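Matching sites in DMATS type aromatic prenyltransferase from Streptomyces coelicolor, a protein that probably transfers a dimethylallyl group from dimethylallyl diphosphate to carbon 5 of the indole ring of tryptophan (PDB 6ZRZ (chain A, 1.70 Å), residues G322-L327 and A341-E346), and in its relative DMATS type aromatic prenyltransferase from Micromonospora olivasterospora (PDB 6ZRX (chain B, 1.70 Å), residues G325-V330 and V343-E348). Both blocks share one frame: the second was fitted to the first on N, CA, C and O of the twelve residues, RMSD 0.19 Å. Numbering follows each deposited sequence.

Structure 1 (6ZRZ); sequences GLIAYL and AYLSSE. With TRP (tryptophan), chain C; 6C7 (S-(3-methylbut-2-en-1-yl) trihydrogen thiodiphosphate), chain D.
CB of Tyr326 rests against the ring of Tyr342, 3.7 Å from its CD2, on neighbouring antiparallel strands of a hairpin in the ABBA barrel. Both side chains point into the barrel, where the substrates bind. With CG of Tyr326 anti to its carbonyl carbon (chi1 -76°), the ring reaches the bound tryptophan and lays one face over the indole, whose CH2 stands 3.7 Å above the ring plane. Tyrosine suits this place twice over, since its OH also donates a 2.6 Å hydrogen bond to the tryptophan O. The OH of Tyr342 lies 2.7 Å from O8 of the thiodiphosphate. On the outer face, Ile324 and Leu343 lie side by side, and CD2 of Leu327 meets CB of Ala341 at 3.9 Å, a fit of long against short; helices 284-297 and 303-312 cover these apolar groups. At the strand ends, OG of Ser344 bonds to the carbonyl O of Gly322 (2.6 Å), whose positive phi favours glycine. Nearby, Ser345 turns its hydroxyl away to Gln13.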
loop_
_atom_site.group_PDB
_atom_site.type_symbol
_atom_site.label_atom_id
_atom_site.label_comp_id
_atom_site.label_asym_id
_atom_site.label_seq_id
_atom_site.Cartn_x
_atom_site.Cartn_y
_atom_site.Cartn_z
ATOM N N GLY A 322 1.237 4.241 14.671
ATOM C CA GLY A 322 0.479 3.595 13.583
ATOM C C GLY A 322 0.174 4.545 12.445
ATOM O O GLY A 322 -0.247 4.072 11.372
ATOM N N LEU A 323 0.422 5.840 12.630
ATOM C CA LEU A 323 0.259 6.836 11.558
ATOM C C LEU A 323 1.213 6.505 10.402
ATOM O O LEU A 323 0.747 6.411 9.248
ATOM C CB LEU A 323 0.499 8.226 12.122
ATOM C CG LEU A 323 0.044 9.354 11.229
ATOM C CD1 LEU A 323 -1.445 9.222 10.920
ATOM C CD2 LEU A 323 0.353 10.703 11.878
ATOM N N ILE A 324 2.487 6.271 10.683
ATOM C CA ILE A 324 3.407 5.696 9.682
ATOM C C ILE A 324 3.294 4.170 9.808
ATOM O O ILE A 324 3.888 3.598 10.728
ATOM C CB ILE A 324 4.852 6.199 9.812
ATOM C CG1 ILE A 324 4.931 7.726 9.756
ATOM C CG2 ILE A 324 5.705 5.561 8.750
ATOM C CD1 ILE A 324 6.337 8.284 9.979
ATOM N N ALA A 325 2.593 3.541 8.874
ATOM C CA ALA A 325 2.288 2.101 8.936
ATOM C C ALA A 325 3.485 1.282 8.448
ATOM O O ALA A 325 3.865 0.295 9.126
ATOM C CB ALA A 325 1.067 1.803 8.149
ATOM N N TYR A 326 4.019 1.623 7.288
ATOM C CA TYR A 326 5.166 0.938 6.666
ATOM C C TYR A 326 6.149 1.966 6.131
ATOM O O TYR A 326 5.774 3.070 5.741
ATOM C CB TYR A 326 4.788 0.088 5.447
ATOM C CG TYR A 326 4.115 -1.216 5.718
ATOM C CD1 TYR A 326 4.839 -2.387 5.813
ATOM C CD2 TYR A 326 2.757 -1.279 5.912
ATOM C CE1 TYR A 326 4.220 -3.614 6.030
ATOM C CE2 TYR A 326 2.118 -2.481 6.181
ATOM C CZ TYR A 326 2.852 -3.664 6.240
ATOM O OH TYR A 326 2.228 -4.866 6.511
ATOM N N LEU A 327 7.394 1.562 6.067
ATOM C CA LEU A 327 8.389 2.200 5.215
ATOM C C LEU A 327 8.842 1.190 4.188
ATOM O O LEU A 327 8.915 -0.002 4.511
ATOM C CB LEU A 327 9.573 2.676 6.052
ATOM C CG LEU A 327 9.277 3.749 7.079
ATOM C CD1 LEU A 327 10.515 3.991 7.924
ATOM C CD2 LEU A 327 8.782 5.035 6.418
ATOM N N ALA A 341 6.702 6.046 2.282
ATOM C CA ALA A 341 6.036 6.033 3.589
ATOM C C ALA A 341 4.544 5.829 3.364
ATOM O O ALA A 341 3.929 6.542 2.542
ATOM C CB ALA A 341 6.337 7.298 4.340
ATOM N N TYR A 342 4.018 4.803 4.000
ATOM C CA TYR A 342 2.592 4.445 4.009
ATOM C C TYR A 342 1.984 5.085 5.233
ATOM O O TYR A 342 2.473 4.842 6.348
ATOM C CB TYR A 342 2.460 2.929 3.941
ATOM C CG TYR A 342 3.007 2.417 2.653
ATOM C CD1 TYR A 342 2.192 2.224 1.543
ATOM C CD2 TYR A 342 4.391 2.258 2.495
ATOM C CE1 TYR A 342 2.734 1.857 0.311
ATOM C CE2 TYR A 342 4.924 1.830 1.294
ATOM C CZ TYR A 342 4.101 1.663 0.194
ATOM O OH TYR A 342 4.660 1.278 -0.995
ATOM N N LEU A 343 0.942 5.862 5.029
ATOM C CA LEU A 343 0.395 6.811 6.030
ATOM C C LEU A 343 -1.061 6.475 6.280
ATOM O O LEU A 343 -1.884 6.499 5.280
ATOM C CB LEU A 343 0.533 8.236 5.524
ATOM C CG LEU A 343 1.949 8.684 5.138
ATOM C CD1 LEU A 343 1.938 10.094 4.581
ATOM C CD2 LEU A 343 2.899 8.573 6.308
ATOM N N SER A 344 -1.390 6.236 7.521
ATOM C CA SER A 344 -2.708 5.756 7.940
ATOM C C SER A 344 -3.704 6.909 7.986
ATOM O O SER A 344 -3.332 8.042 8.393
ATOM C CB SER A 344 -2.614 5.072 9.260
ATOM O OG SER A 344 -1.724 3.994 9.190
ATOM N N SER A 345 -4.930 6.636 7.607
ATOM C CA SER A 345 -6.057 7.589 7.748
ATOM C C SER A 345 -6.484 7.733 9.208
ATOM O O SER A 345 -6.718 8.874 9.642
ATOM C CB SER A 345 -7.200 7.196 6.864
ATOM O OG SER A 345 -8.322 7.996 7.186
ATOM N N GLU A 346 -6.571 6.626 9.961
ATOM C CA GLU A 346 -6.955 6.619 11.396
ATOM C C GLU A 346 -8.365 7.224 11.582
ATOM O O GLU A 346 -8.592 7.887 12.573
ATOM C CB GLU A 346 -5.904 7.376 12.223
ATOM C CG GLU A 346 -4.589 6.632 12.330
ATOM C CD GLU A 346 -3.617 7.174 13.385
ATOM O OE1 GLU A 346 -3.637 8.381 13.645
ATOM O OE2 GLU A 346 -2.848 6.380 13.920
HETATM N N TRP C . -2.663 -3.178 6.346
HETATM C CA TRP C . -2.353 -4.435 5.621
HETATM C C TRP C . -1.046 -5.051 6.142
HETATM O O TRP C . -0.306 -4.477 6.974
HETATM C CB TRP C . -2.298 -4.207 4.106
HETATM C CG TRP C . -1.367 -3.122 3.652
HETATM C CD1 TRP C . -1.653 -1.789 3.503
HETATM C CD2 TRP C . 0.015 -3.276 3.274
HETATM N NE1 TRP C . -0.543 -1.113 3.067
HETATM C CE2 TRP C . 0.491 -1.998 2.903
HETATM C CE3 TRP C . 0.883 -4.369 3.191
HETATM C CZ2 TRP C . 1.803 -1.786 2.477
HETATM C CZ3 TRP C . 2.174 -4.162 2.765
HETATM C CH2 TRP C . 2.634 -2.885 2.429
HETATM O OXT TRP C . -0.710 -6.181 5.715
HETATM O O4 6C7 D . 5.819 0.016 -6.791
HETATM P P1 6C7 D . 4.538 0.841 -6.205
HETATM O O6 6C7 D . 4.924 2.055 -5.458
HETATM O O5 6C7 D . 3.617 1.191 -7.507
HETATM O O2 6C7 D . 3.613 -0.199 -5.359
HETATM P P3 6C7 D . 3.365 -0.051 -3.762
HETATM O O8 6C7 D . 4.837 -0.285 -3.153
HETATM O O7 6C7 D . 2.812 1.248 -3.319
HETATM S S9 6C7 D . 2.383 -1.489 -3.271
HETATM C C10 6C7 D . 2.285 -1.259 -1.487
HETATM C C11 6C7 D . 0.768 -1.377 -1.175
HETATM C C12 6C7 D . 0.119 -2.711 -0.739
HETATM C C13 6C7 D . -1.369 -2.755 -0.466
HETATM C C14 6C7 D . 0.909 -4.013 -0.597
#

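Structure 2 (6ZRX); sequences GLIAHV and VYLSAE. With TRP (tryptophan), chain E; 6C7 (S-(3-methylbut-2-en-1-yl) trihydrogen thiodiphosphate), chain F.
CB of His329 rests against the ring of Tyr344, 3.6 Å from its CD1. Both side chains point toward the bound substrates. CG of His329 is anti to its carbonyl carbon (chi1 -51°), which carries the imidazole to the tryptophan; one ring face lies over the indole, whose CZ2 stands 3.4 Å above the ring plane. Histidine suits the place as a flat ring with a polar end: its NE2 comes within 3.2 Å of OXT of the tryptophan. The OH of Tyr344 lies 3.4 Å from O8 of the thiodiphosphate. On the outer face, Ile327 and Leu345 lie side by side, and the branched Val330 and Val343 pair across the hairpin. CG1 of Val343 reaches CG2 of Ile327 at 4.0 Å, and helices 287-300 and 306-315 pack on Ile327 and Val343. At the strand ends, OG of Ser346 bonds to the carbonyl O of Gly325 (2.6 Å), whose positive phi favours glycine. Ala347, a small residue, turns away from the partner strand.

What differs
Both sites keep the same hairpin backbone, with its hydrogen bonds and the Ser344(A) or Ser346(B) hydroxyl on a glycine carbonyl, and both hold tryptophan and the thiodiphosphate. Ile324(A), Leu343(A), Ser344(A) and their counterparts keep their places. The chief difference faces the tryptophan, where Tyr326(A) stands against His329(B). Their CB atoms coincide, chi1 is -76° against -51°, and CE2 of Tyr326(A) and CE1 of His329(B) lie 0.6 Å apart after superposition: the smaller ring follows much of the path of the larger. CE1 and OH of Tyr326(A) have no counterpart, and the phenol hydroxyl that hydrogen-bonds the tryptophan carboxylate is therefore absent from His329(B). This may alter how the amino acid is held. On the apolar face, Leu327(A) stands against Val330(B), their CB atoms coinciding: the longer arm, whose CD2 reaches CG2 of Ile324(A) at 3.9 Å, is absent, while the valine's two methyls branch elsewhere and the closest approach, from CB of Val330(B) to CG2 of Ile327(B), is 5.3 Å. Across the hairpin, the CB atoms of Ala341(A) and Val343(B) coincide and the valine has two further methyls; leucine thus faces alanine in A, while both strands carry valine in B. Away from the partner strand, Ala347(B) lacks the hydroxyl of Ser345(A).

Structure 2 (6ZRX)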
loop_
_atom_site.group_PDB
_atom_site.type_symbol
_atom_site.label_atom_id
_atom_site.label_comp_id
_atom_site.label_asym_id
_atom_site.label_seq_id
_atom_site.Cartn_x
_atom_site.Cartn_y
_atom_site.Cartn_z
ATOM N N GLY B 325 1.415 3.981 14.579
ATOM C CA GLY B 325 0.694 3.418 13.424
ATOM C C GLY B 325 0.258 4.445 12.385
ATOM O O GLY B 325 -0.294 3.996 11.355
ATOM N N LEU B 326 0.460 5.759 12.596
ATOM C CA LEU B 326 0.264 6.761 11.503
ATOM C C LEU B 326 1.202 6.387 10.355
ATOM O O LEU B 326 0.735 6.260 9.214
ATOM C CB LEU B 326 0.558 8.181 11.995
ATOM C CG LEU B 326 0.597 9.265 10.913
ATOM C CD1 LEU B 326 -0.714 9.329 10.150
ATOM C CD2 LEU B 326 0.934 10.610 11.525
ATOM N N ILE B 327 2.492 6.240 10.656
ATOM C CA ILE B 327 3.499 5.723 9.697
ATOM C C ILE B 327 3.439 4.201 9.802
ATOM O O ILE B 327 4.034 3.638 10.719
ATOM C CB ILE B 327 4.894 6.297 9.972
ATOM C CG1 ILE B 327 4.882 7.829 9.914
ATOM C CG2 ILE B 327 5.920 5.702 9.011
ATOM C CD1 ILE B 327 6.162 8.470 10.402
ATOM N N ALA B 328 2.645 3.577 8.954
ATOM C CA ALA B 328 2.275 2.159 9.086
ATOM C C ALA B 328 3.410 1.269 8.562
ATOM O O ALA B 328 3.674 0.225 9.178
ATOM C CB ALA B 328 0.979 1.906 8.367
ATOM N N HIS B 329 4.033 1.671 7.461
ATOM C CA HIS B 329 5.126 0.941 6.787
ATOM C C HIS B 329 6.105 1.944 6.184
ATOM O O HIS B 329 5.702 3.095 5.914
ATOM C CB HIS B 329 4.606 0.048 5.648
ATOM C CG HIS B 329 3.486 -0.879 5.985
ATOM N ND1 HIS B 329 3.695 -2.223 6.210
ATOM C CD2 HIS B 329 2.146 -0.698 6.047
ATOM C CE1 HIS B 329 2.539 -2.819 6.434
ATOM N NE2 HIS B 329 1.579 -1.918 6.338
ATOM N N VAL B 330 7.321 1.496 5.921
ATOM C CA VAL B 330 8.279 2.211 5.037
ATOM C C VAL B 330 8.919 1.155 4.145
ATOM O O VAL B 330 9.150 0.020 4.628
ATOM C CB VAL B 330 9.303 3.036 5.842
ATOM C CG1 VAL B 330 10.193 2.177 6.717
ATOM C CG2 VAL B 330 10.118 3.952 4.942
ATOM N N VAL B 343 6.670 5.910 1.961
ATOM C CA VAL B 343 6.140 6.039 3.334
ATOM C C VAL B 343 4.629 5.819 3.262
ATOM O O VAL B 343 3.988 6.442 2.429
ATOM C CB VAL B 343 6.489 7.407 3.923
ATOM C CG1 VAL B 343 6.151 7.459 5.387
ATOM C CG2 VAL B 343 7.953 7.744 3.693
ATOM N N TYR B 344 4.102 4.961 4.122
ATOM C CA TYR B 344 2.671 4.591 4.156
ATOM C C TYR B 344 2.036 5.279 5.354
ATOM O O TYR B 344 2.545 5.119 6.466
ATOM C CB TYR B 344 2.517 3.074 4.191
ATOM C CG TYR B 344 3.092 2.393 2.973
ATOM C CD1 TYR B 344 4.461 2.232 2.821
ATOM C CD2 TYR B 344 2.270 1.950 1.948
ATOM C CE1 TYR B 344 4.995 1.621 1.700
ATOM C CE2 TYR B 344 2.791 1.348 0.813
ATOM C CZ TYR B 344 4.158 1.178 0.693
ATOM O OH TYR B 344 4.686 0.579 -0.416
ATOM N N LEU B 345 0.964 6.026 5.107
ATOM C CA LEU B 345 0.325 6.923 6.091
ATOM C C LEU B 345 -1.123 6.501 6.316
ATOM O O LEU B 345 -1.897 6.434 5.346
ATOM C CB LEU B 345 0.425 8.371 5.594
ATOM C CG LEU B 345 1.850 8.892 5.438
ATOM C CD1 LEU B 345 1.852 10.298 4.856
ATOM C CD2 LEU B 345 2.601 8.865 6.765
ATOM N N SER B 346 -1.470 6.243 7.565
ATOM C CA SER B 346 -2.793 5.713 7.986
ATOM C C SER B 346 -3.823 6.841 8.071
ATOM O O SER B 346 -3.494 7.913 8.590
ATOM C CB SER B 346 -2.697 5.003 9.300
ATOM O OG SER B 346 -1.782 3.937 9.219
ATOM N N ALA B 347 -5.040 6.580 7.620
ATOM C CA ALA B 347 -6.185 7.516 7.713
ATOM C C ALA B 347 -6.585 7.736 9.180
ATOM O O ALA B 347 -7.037 8.844 9.510
ATOM C CB ALA B 347 -7.349 6.973 6.926
ATOM N N GLU B 348 -6.478 6.704 10.013
ATOM C CA GLU B 348 -6.923 6.730 11.437
ATOM C C GLU B 348 -8.357 7.294 11.496
ATOM O O GLU B 348 -8.602 8.222 12.275
ATOM C CB GLU B 348 -5.951 7.555 12.282
ATOM C CG GLU B 348 -4.531 7.005 12.295
ATOM C CD GLU B 348 -3.552 7.747 13.202
ATOM O OE1 GLU B 348 -2.736 7.065 13.855
ATOM O OE2 GLU B 348 -3.604 9.017 13.253
HETATM N N TRP E . -2.622 -3.468 6.670
HETATM C CA TRP E . -2.158 -4.739 6.010
HETATM C C TRP E . -0.819 -5.168 6.605
HETATM O O TRP E . -0.398 -6.304 6.365
HETATM C CB TRP E . -2.073 -4.574 4.488
HETATM C CG TRP E . -1.100 -3.532 4.030
HETATM C CD1 TRP E . -1.332 -2.193 3.898
HETATM C CD2 TRP E . 0.268 -3.742 3.628
HETATM N NE1 TRP E . -0.206 -1.557 3.457
HETATM C CE2 TRP E . 0.791 -2.479 3.279
HETATM C CE3 TRP E . 1.102 -4.860 3.549
HETATM C CZ2 TRP E . 2.102 -2.311 2.843
HETATM C CZ3 TRP E . 2.398 -4.693 3.110
HETATM C CH2 TRP E . 2.888 -3.435 2.766
HETATM O OXT TRP E . -0.157 -4.378 7.317
HETATM O O4 6C7 F . 5.976 -0.352 -4.570
HETATM P P1 6C7 F . 4.668 -0.050 -5.275
HETATM O O6 6C7 F . 4.717 1.220 -6.084
HETATM O O5 6C7 F . 4.142 -1.222 -6.086
HETATM O O2 6C7 F . 3.645 0.209 -4.067
HETATM P P3 6C7 F . 2.365 -0.532 -3.469
HETATM O O8 6C7 F . 1.891 0.300 -2.320
HETATM O O7 6C7 F . 1.409 -0.725 -4.600
HETATM S S9 6C7 F . 2.922 -2.354 -2.694
HETATM C C10 6C7 F . 2.558 -2.242 -0.915
HETATM C C11 6C7 F . 1.132 -2.550 -0.624
HETATM C C12 6C7 F . 0.614 -3.758 -0.421
HETATM C C13 6C7 F . 1.395 -5.036 -0.552
HETATM C C14 6C7 F . -0.822 -3.963 -0.044
#